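Local coordinates for protein ribulose bisphosphate carboxylase (Pyrococcus horikoshii, PDB 2D69) that probably catalyses carboxylation of ribulose 1,5-bisphosphate with carbon dioxide and water to two molecules of 3-phosphoglycerate, as part of an archaeal AMP degradation pathway, at residues L26-F32 / L118-H124; G164-Y170 / P195-F199. All coordinates share one frame; numbering follows the deposited sequence.

Interaction 1: residues L26-F32 / L118-H124; sequences LIVEYYF and LRLLDFH. With SO4 (sulfate ion), chain G.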
loop_
_atom_site.group_PDB
_atom_site.type_symbol
_atom_site.label_atom_id
_atom_site.label_comp_id
_atom_site.label_asym_id
_atom_site.label_seq_id
_atom_site.Cartn_x
_atom_site.Cartn_y
_atom_site.Cartn_z
ATOM N N LEU A 26 15.503 27.225 -29.817
ATOM C CA LEU A 26 14.551 26.445 -30.564
ATOM C C LEU A 26 13.991 27.302 -31.690
ATOM O O LEU A 26 13.638 28.480 -31.513
ATOM C CB LEU A 26 13.449 25.927 -29.656
ATOM C CG LEU A 26 12.463 24.944 -30.292
ATOM C CD1 LEU A 26 12.119 23.887 -29.249
ATOM C CD2 LEU A 26 11.185 25.586 -30.708
ATOM N N ILE A 27 13.922 26.685 -32.853
ATOM C CA ILE A 27 13.469 27.347 -34.062
ATOM C C ILE A 27 12.167 26.758 -34.573
ATOM O O ILE A 27 11.996 25.547 -34.656
ATOM C CB ILE A 27 14.562 27.234 -35.124
ATOM C CG1 ILE A 27 15.834 27.929 -34.615
ATOM C CG2 ILE A 27 14.099 27.902 -36.425
ATOM C CD1 ILE A 27 17.039 27.376 -35.239
ATOM N N VAL A 28 11.225 27.626 -34.902
ATOM C CA VAL A 28 9.989 27.193 -35.508
ATOM C C VAL A 28 9.829 27.906 -36.855
ATOM O O VAL A 28 10.115 29.103 -36.974
ATOM C CB VAL A 28 8.795 27.491 -34.580
ATOM C CG1 VAL A 28 7.512 27.074 -35.242
ATOM C CG2 VAL A 28 8.989 26.827 -33.241
ATOM N N GLU A 29 9.417 27.150 -37.863
ATOM C CA GLU A 29 9.171 27.681 -39.182
ATOM C C GLU A 29 7.671 27.736 -39.412
ATOM O O GLU A 29 6.977 26.728 -39.229
ATOM C CB GLU A 29 9.864 26.838 -40.249
ATOM C CG GLU A 29 11.298 26.446 -39.917
ATOM C CD GLU A 29 12.018 25.757 -41.063
ATOM O OE1 GLU A 29 12.592 24.675 -40.849
ATOM O OE2 GLU A 29 12.010 26.309 -42.181
ATOM N N TYR A 30 7.186 28.907 -39.808
ATOM C CA TYR A 30 5.797 29.144 -40.121
ATOM C C TYR A 30 5.608 29.645 -41.560
ATOM O O TYR A 30 6.384 30.469 -42.079
ATOM C CB TYR A 30 5.208 30.200 -39.179
ATOM C CG TYR A 30 5.159 29.872 -37.689
ATOM C CD1 TYR A 30 4.079 29.153 -37.144
ATOM C CD2 TYR A 30 6.166 30.303 -36.816
ATOM C CE1 TYR A 30 4.019 28.835 -35.783
ATOM C CE2 TYR A 30 6.120 30.003 -35.434
ATOM C CZ TYR A 30 5.035 29.287 -34.925
ATOM O OH TYR A 30 4.946 29.011 -33.571
ATOM N N TYR A 31 4.543 29.185 -42.201
ATOM C CA TYR A 31 3.995 29.868 -43.381
ATOM C C TYR A 31 2.842 30.773 -42.937
ATOM O O TYR A 31 2.022 30.378 -42.122
ATOM C CB TYR A 31 3.439 28.834 -44.380
ATOM C CG TYR A 31 2.616 29.460 -45.502
ATOM C CD1 TYR A 31 1.237 29.525 -45.423
ATOM C CD2 TYR A 31 3.232 30.026 -46.588
ATOM C CE1 TYR A 31 0.465 30.147 -46.456
ATOM C CE2 TYR A 31 2.491 30.630 -47.634
ATOM C CZ TYR A 31 1.103 30.690 -47.555
ATOM O OH TYR A 31 0.356 31.294 -48.556
ATOM N N PHE A 32 2.695 31.960 -43.513
ATOM C CA PHE A 32 1.527 32.754 -43.155
ATOM C C PHE A 32 1.133 33.708 -44.263
ATOM O O PHE A 32 1.884 33.904 -45.189
ATOM C CB PHE A 32 1.762 33.529 -41.820
ATOM C CG PHE A 32 2.750 34.658 -41.943
ATOM C CD1 PHE A 32 4.091 34.423 -41.732
ATOM C CD2 PHE A 32 2.339 35.942 -42.283
ATOM C CE1 PHE A 32 5.017 35.466 -41.872
ATOM C CE2 PHE A 32 3.261 36.968 -42.425
ATOM C CZ PHE A 32 4.604 36.720 -42.210
ATOM N N LEU A 118 -2.248 30.466 -41.182
ATOM C CA LEU A 118 -1.050 30.226 -40.414
ATOM C C LEU A 118 -0.821 28.717 -40.354
ATOM O O LEU A 118 -1.711 27.987 -39.951
ATOM C CB LEU A 118 -1.137 30.798 -38.977
ATOM C CG LEU A 118 0.111 30.465 -38.124
ATOM C CD1 LEU A 118 1.339 31.202 -38.587
ATOM C CD2 LEU A 118 -0.101 30.711 -36.654
ATOM N N ARG A 119 0.368 28.287 -40.764
ATOM C CA ARG A 119 0.712 26.875 -40.751
ATOM C C ARG A 119 2.029 26.712 -40.087
ATOM O O ARG A 119 2.983 27.356 -40.479
ATOM C CB ARG A 119 0.784 26.355 -42.185
ATOM C CG ARG A 119 0.604 24.851 -42.290
ATOM C CD ARG A 119 0.783 24.284 -43.713
ATOM N NE ARG A 119 0.270 22.925 -43.778
ATOM C CZ ARG A 119 0.558 22.034 -44.734
ATOM N NH1 ARG A 119 1.434 22.305 -45.690
ATOM N NH2 ARG A 119 -0.005 20.832 -44.687
ATOM N N LEU A 120 2.129 25.816 -39.103
ATOM C CA LEU A 120 3.396 25.509 -38.521
ATOM C C LEU A 120 4.025 24.425 -39.375
ATOM O O LEU A 120 3.487 23.350 -39.472
ATOM C CB LEU A 120 3.164 25.068 -37.081
ATOM C CG LEU A 120 4.125 24.321 -36.132
ATOM C CD1 LEU A 120 5.452 23.900 -36.646
ATOM C CD2 LEU A 120 4.247 25.094 -34.836
ATOM N N LEU A 121 5.165 24.722 -39.988
ATOM C CA LEU A 121 5.795 23.847 -40.964
ATOM C C LEU A 121 6.753 22.835 -40.369
ATOM O O LEU A 121 6.787 21.685 -40.803
ATOM C CB LEU A 121 6.545 24.661 -42.004
ATOM C CG LEU A 121 5.729 25.684 -42.730
ATOM C CD1 LEU A 121 6.620 26.451 -43.753
ATOM C CD2 LEU A 121 4.525 25.002 -43.424
ATOM N N ASP A 122 7.544 23.268 -39.399
ATOM C CA ASP A 122 8.570 22.435 -38.774
ATOM C C ASP A 122 9.105 23.151 -37.548
ATOM O O ASP A 122 8.962 24.356 -37.407
ATOM C CB ASP A 122 9.740 22.208 -39.764
ATOM C CG ASP A 122 10.537 20.915 -39.498
ATOM O OD1 ASP A 122 10.247 20.178 -38.539
ATOM O OD2 ASP A 122 11.499 20.538 -40.225
ATOM N N PHE A 123 9.753 22.406 -36.669
ATOM C CA PHE A 123 10.449 22.975 -35.546
ATOM C C PHE A 123 11.772 22.177 -35.373
ATOM O O PHE A 123 11.926 21.019 -35.862
ATOM C CB PHE A 123 9.552 23.022 -34.298
ATOM C CG PHE A 123 9.215 21.650 -33.742
ATOM C CD1 PHE A 123 9.882 21.166 -32.664
ATOM C CD2 PHE A 123 8.207 20.881 -34.310
ATOM C CE1 PHE A 123 9.555 19.902 -32.127
ATOM C CE2 PHE A 123 7.902 19.576 -33.782
ATOM C CZ PHE A 123 8.572 19.122 -32.717
ATOM N N HIS A 124 12.753 22.833 -34.782
ATOM C CA HIS A 124 14.077 22.251 -34.610
ATOM C C HIS A 124 14.452 22.422 -33.125
ATOM O O HIS A 124 14.816 23.510 -32.687
ATOM C CB HIS A 124 15.089 22.927 -35.580
ATOM C CG HIS A 124 14.594 22.993 -37.011
ATOM N ND1 HIS A 124 13.847 21.993 -37.589
ATOM C CD2 HIS A 124 14.681 23.958 -37.951
ATOM C CE1 HIS A 124 13.497 22.333 -38.814
ATOM N NE2 HIS A 124 13.990 23.521 -39.061
HETATM S S SO4 G . 2.871 25.921 -48.129
HETATM O O1 SO4 G . 1.672 25.762 -48.951
HETATM O O2 SO4 G . 3.099 27.335 -47.870
HETATM O O3 SO4 G . 2.689 25.220 -46.855
HETATM O O4 SO4 G . 4.023 25.418 -48.880
HETATM O O HOH W 1 11.881 21.847 -42.536
#
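I27 with H124, E29 with D122 and Y31 with R119 are the hydrogen-bonded pairs of two antiparallel neighbours, 26-32 and 118-124, with axes within 4.6 Å and N-to-C directions 149° apart. E29 N donates to D122 O, but E29 O accepts from L121 N at 2.8 Å. L121 and D122 therefore both face E29, a classic beta bulge, beyond which Y30 pairs with L120.

V28, Y30, F32, L118, L120 and F123 make one face apolar. The L118 CD1 methyl reaches Y30 CD1 obliquely at 3.7 Å. V28 CG1 rests over the rim of one Y30 face, and L120 CD2, 3.8 Å from V28 CG1, approaches the same ring at CE1. I46 of helix 39-49 covers Y30, F32 and L118.

The opposite face, with I27, E29, Y31, R119, D122 and H124, is largely polar. E29 CG lies beside the backbone N (chi1 -45°) and the chain is extended beyond, bringing OE1 to H124 NE2 in a short but bent 2.5 Å hydrogen bond. The imidazole meets the anti side of the carboxylate, their planes 66° apart. With an alanine here, H124 would probably lose its carboxylate mate and its ring be set freer to turn. Sulfate O2, of an ion probably from the crystallisation liquor, sits 3.0 Å above one face of the Y31 ring, toward its rim; R119 NH1 binds O3 only weakly.

A water donates to D122 OD2, 4.3 Å from E29 OE1, and weakly to the latter. K300 is the cation meeting D122; acidic surroundings may favour a protonated H124, though the geometry alone does not prove it.

Interaction 2: residues G164-Y170 / P195-F199; sequences GWSVEEY and PFNRF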
loop_
_atom_site.group_PDB
_atom_site.type_symbol
_atom_site.label_atom_id
_atom_site.label_comp_id
_atom_site.label_asym_id
_atom_site.label_seq_id
_atom_site.Cartn_x
_atom_site.Cartn_y
_atom_site.Cartn_z
ATOM N N GLY A 164 -17.919 -4.654 -35.651
ATOM C CA GLY A 164 -19.055 -5.536 -35.475
ATOM C C GLY A 164 -18.686 -6.926 -35.051
ATOM O O GLY A 164 -19.532 -7.761 -34.752
ATOM N N TRP A 165 -17.411 -7.230 -35.088
ATOM C CA TRP A 165 -16.928 -8.570 -34.734
ATOM C C TRP A 165 -17.074 -8.934 -33.234
ATOM O O TRP A 165 -16.666 -8.159 -32.349
ATOM C CB TRP A 165 -15.427 -8.650 -35.028
ATOM C CG TRP A 165 -15.003 -8.260 -36.408
ATOM C CD1 TRP A 165 -14.660 -7.037 -36.820
ATOM C CD2 TRP A 165 -14.830 -9.131 -37.527
ATOM N NE1 TRP A 165 -14.293 -7.060 -38.137
ATOM C CE2 TRP A 165 -14.401 -8.340 -38.606
ATOM C CE3 TRP A 165 -15.013 -10.485 -37.727
ATOM C CZ2 TRP A 165 -14.143 -8.854 -39.865
ATOM C CZ3 TRP A 165 -14.728 -11.023 -38.994
ATOM C CH2 TRP A 165 -14.307 -10.199 -40.038
ATOM N N SER A 166 -17.590 -10.136 -32.978
ATOM C CA SER A 166 -17.447 -10.813 -31.694
ATOM C C SER A 166 -16.025 -11.350 -31.494
ATOM O O SER A 166 -15.244 -11.515 -32.426
ATOM C CB SER A 166 -18.421 -12.006 -31.581
ATOM O OG SER A 166 -17.916 -13.138 -32.260
ATOM N N VAL A 167 -15.730 -11.652 -30.249
ATOM C CA VAL A 167 -14.412 -12.103 -29.876
ATOM C C VAL A 167 -14.095 -13.343 -30.685
ATOM O O VAL A 167 -13.013 -13.449 -31.261
ATOM C CB VAL A 167 -14.321 -12.319 -28.329
ATOM C CG1 VAL A 167 -13.073 -12.962 -27.949
ATOM C CG2 VAL A 167 -14.458 -10.928 -27.620
ATOM N N GLU A 168 -15.053 -14.252 -30.782
ATOM C CA GLU A 168 -14.848 -15.512 -31.496
ATOM C C GLU A 168 -14.635 -15.307 -33.001
ATOM O O GLU A 168 -13.806 -15.941 -33.612
ATOM C CB GLU A 168 -16.052 -16.441 -31.292
ATOM C CG GLU A 168 -15.848 -17.847 -31.847
ATOM C CD GLU A 168 -14.535 -18.488 -31.373
ATOM O OE1 GLU A 168 -13.841 -19.157 -32.176
ATOM O OE2 GLU A 168 -14.170 -18.304 -30.188
ATOM N N GLU A 169 -15.397 -14.392 -33.588
ATOM C CA GLU A 169 -15.328 -14.174 -35.031
ATOM C C GLU A 169 -13.987 -13.496 -35.315
ATOM O O GLU A 169 -13.342 -13.763 -36.318
ATOM C CB GLU A 169 -16.482 -13.300 -35.508
ATOM C CG GLU A 169 -17.894 -13.884 -35.429
ATOM C CD GLU A 169 -19.004 -12.812 -35.495
ATOM O OE1 GLU A 169 -18.796 -11.646 -35.118
ATOM O OE2 GLU A 169 -20.119 -13.114 -35.939
ATOM N N TYR A 170 -13.548 -12.618 -34.403
ATOM C CA TYR A 170 -12.294 -11.914 -34.599
ATOM C C TYR A 170 -11.134 -12.907 -34.493
ATOM O O TYR A 170 -10.205 -12.838 -35.271
ATOM C CB TYR A 170 -12.119 -10.808 -33.578
ATOM C CG TYR A 170 -11.339 -9.608 -34.021
ATOM C CD1 TYR A 170 -11.837 -8.781 -35.016
ATOM C CD2 TYR A 170 -10.121 -9.258 -33.422
ATOM C CE1 TYR A 170 -11.164 -7.650 -35.435
ATOM C CE2 TYR A 170 -9.440 -8.070 -33.833
ATOM C CZ TYR A 170 -9.982 -7.287 -34.847
ATOM O OH TYR A 170 -9.404 -6.091 -35.288
ATOM N N PRO A 195 -19.788 -4.302 -25.911
ATOM C CA PRO A 195 -20.464 -5.411 -25.209
ATOM C C PRO A 195 -20.209 -6.761 -25.831
ATOM O O PRO A 195 -19.950 -7.753 -25.079
ATOM C CB PRO A 195 -21.959 -5.065 -25.328
ATOM C CG PRO A 195 -22.016 -3.610 -25.590
ATOM C CD PRO A 195 -20.759 -3.253 -26.313
ATOM N N PHE A 196 -20.178 -6.777 -27.170
ATOM C CA PHE A 196 -19.998 -8.014 -27.952
ATOM C C PHE A 196 -18.505 -8.309 -28.193
ATOM O O PHE A 196 -18.153 -9.348 -28.703
ATOM C CB PHE A 196 -20.777 -7.960 -29.299
ATOM C CG PHE A 196 -20.532 -6.721 -30.085
ATOM C CD1 PHE A 196 -19.434 -6.619 -30.916
ATOM C CD2 PHE A 196 -21.390 -5.631 -29.957
ATOM C CE1 PHE A 196 -19.179 -5.426 -31.616
ATOM C CE2 PHE A 196 -21.163 -4.449 -30.650
ATOM C CZ PHE A 196 -20.060 -4.332 -31.478
ATOM N N ASN A 197 -17.640 -7.348 -27.886
ATOM C CA ASN A 197 -16.186 -7.546 -27.975
ATOM C C ASN A 197 -15.456 -6.735 -26.906
ATOM O O ASN A 197 -14.850 -5.698 -27.175
ATOM C CB ASN A 197 -15.639 -7.191 -29.381
ATOM C CG ASN A 197 -14.356 -7.928 -29.725
ATOM O OD1 ASN A 197 -13.428 -7.932 -28.941
ATOM N ND2 ASN A 197 -14.313 -8.580 -30.899
ATOM N N ARG A 198 -15.504 -7.228 -25.683
ATOM C CA ARG A 198 -14.866 -6.571 -24.565
ATOM C C ARG A 198 -13.363 -6.702 -24.655
ATOM O O ARG A 198 -12.860 -7.811 -24.857
ATOM C CB ARG A 198 -15.332 -7.163 -23.217
ATOM C CG ARG A 198 -16.518 -6.481 -22.609
ATOM C CD ARG A 198 -16.914 -6.943 -21.168
ATOM N NE ARG A 198 -16.031 -6.499 -20.079
ATOM C CZ ARG A 198 -15.158 -7.283 -19.437
ATOM N NH1 ARG A 198 -15.043 -8.556 -19.758
ATOM N NH2 ARG A 198 -14.431 -6.802 -18.443
ATOM N N PHE A 199 -12.671 -5.587 -24.415
ATOM C CA PHE A 199 -11.244 -5.519 -24.565
ATOM C C PHE A 199 -10.550 -6.667 -23.846
ATOM O O PHE A 199 -9.743 -7.416 -24.453
ATOM C CB PHE A 199 -10.659 -4.160 -24.079
ATOM C CG PHE A 199 -9.216 -4.024 -24.428
ATOM C CD1 PHE A 199 -8.204 -4.572 -23.589
ATOM C CD2 PHE A 199 -8.853 -3.498 -25.662
ATOM C CE1 PHE A 199 -6.854 -4.536 -23.969
ATOM C CE2 PHE A 199 -7.506 -3.420 -26.013
ATOM C CZ PHE A 199 -6.500 -3.989 -25.195
HETATM O O HOH W 2 -18.000 -11.918 -27.796
#
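N197 and F196 converge on one backbone atom, the carbonyl oxygen of W165, from different directions. The amide of N197 donates through ND2 to W165 O at 2.8 Å along a nearly straight path (165° at the hydrogen). The oxygen lies in the amide plane, yet the donor stands 54° out of the carbonyl plane, so the bond does not follow a lone pair. The F196 ring instead presents its edge, with CD1 3.5 Å from W165 O, an approach set by CG lying between backbone N and carbonyl carbon (chi1 50°).

V167 crosses the N197 side chain obliquely, its CG2 methyl resting 3.4 Å from N197 OD1. That oxygen also accepts from R202, so both ends of the amide have polar partners, which should restrain its rotation. Between the backbones, S166 CA makes a CA-H...O contact with F196 O at 3.4 Å, and a water donates to F196 O while accepting weakly from V167 N.

Within 164-170, Y170 CD1 lies 3.5 Å above the W165 indole plane, offset toward its rim. F196 packs on M64 of a second subunit and on Y127 of a third, so the contact borders two interfaces.

The helix start is closed by a capping box: S166 N donates to E169 OE1 at 2.9 Å and E169 N to S166 OG at 3.1 Å. Segment 164-170 leads from strand 154-157 into helix 167-179. The loop residues 195-199 lead from the adjacent strand 184-186 toward the next helix; such side-by-side beta-to-alpha connections belong to the active-site end of a TIM barrel, here that of the RuBisCO catalytic domain.

How the interactions relate
Interaction 1 belongs to the N-terminal domain and interaction 2 to the catalytic domain. They lie on opposite sides of the chain's centre, with centres 44 Å apart and nearest atoms about 28 Å apart, so neither touches the other. Each nevertheless approaches predicted active-site residues: the R119 side chain is about 10 Å from that of R279, predicted to bind substrate, and the W165 side chain about 6 Å from those of K160, a predicted proton acceptor, and K162, predicted to bind substrate. The two domains also meet between chains: K60, P62 and M64 of a second subunit, from its N-terminal domain, contact E169, W165 and F196 of interaction 2.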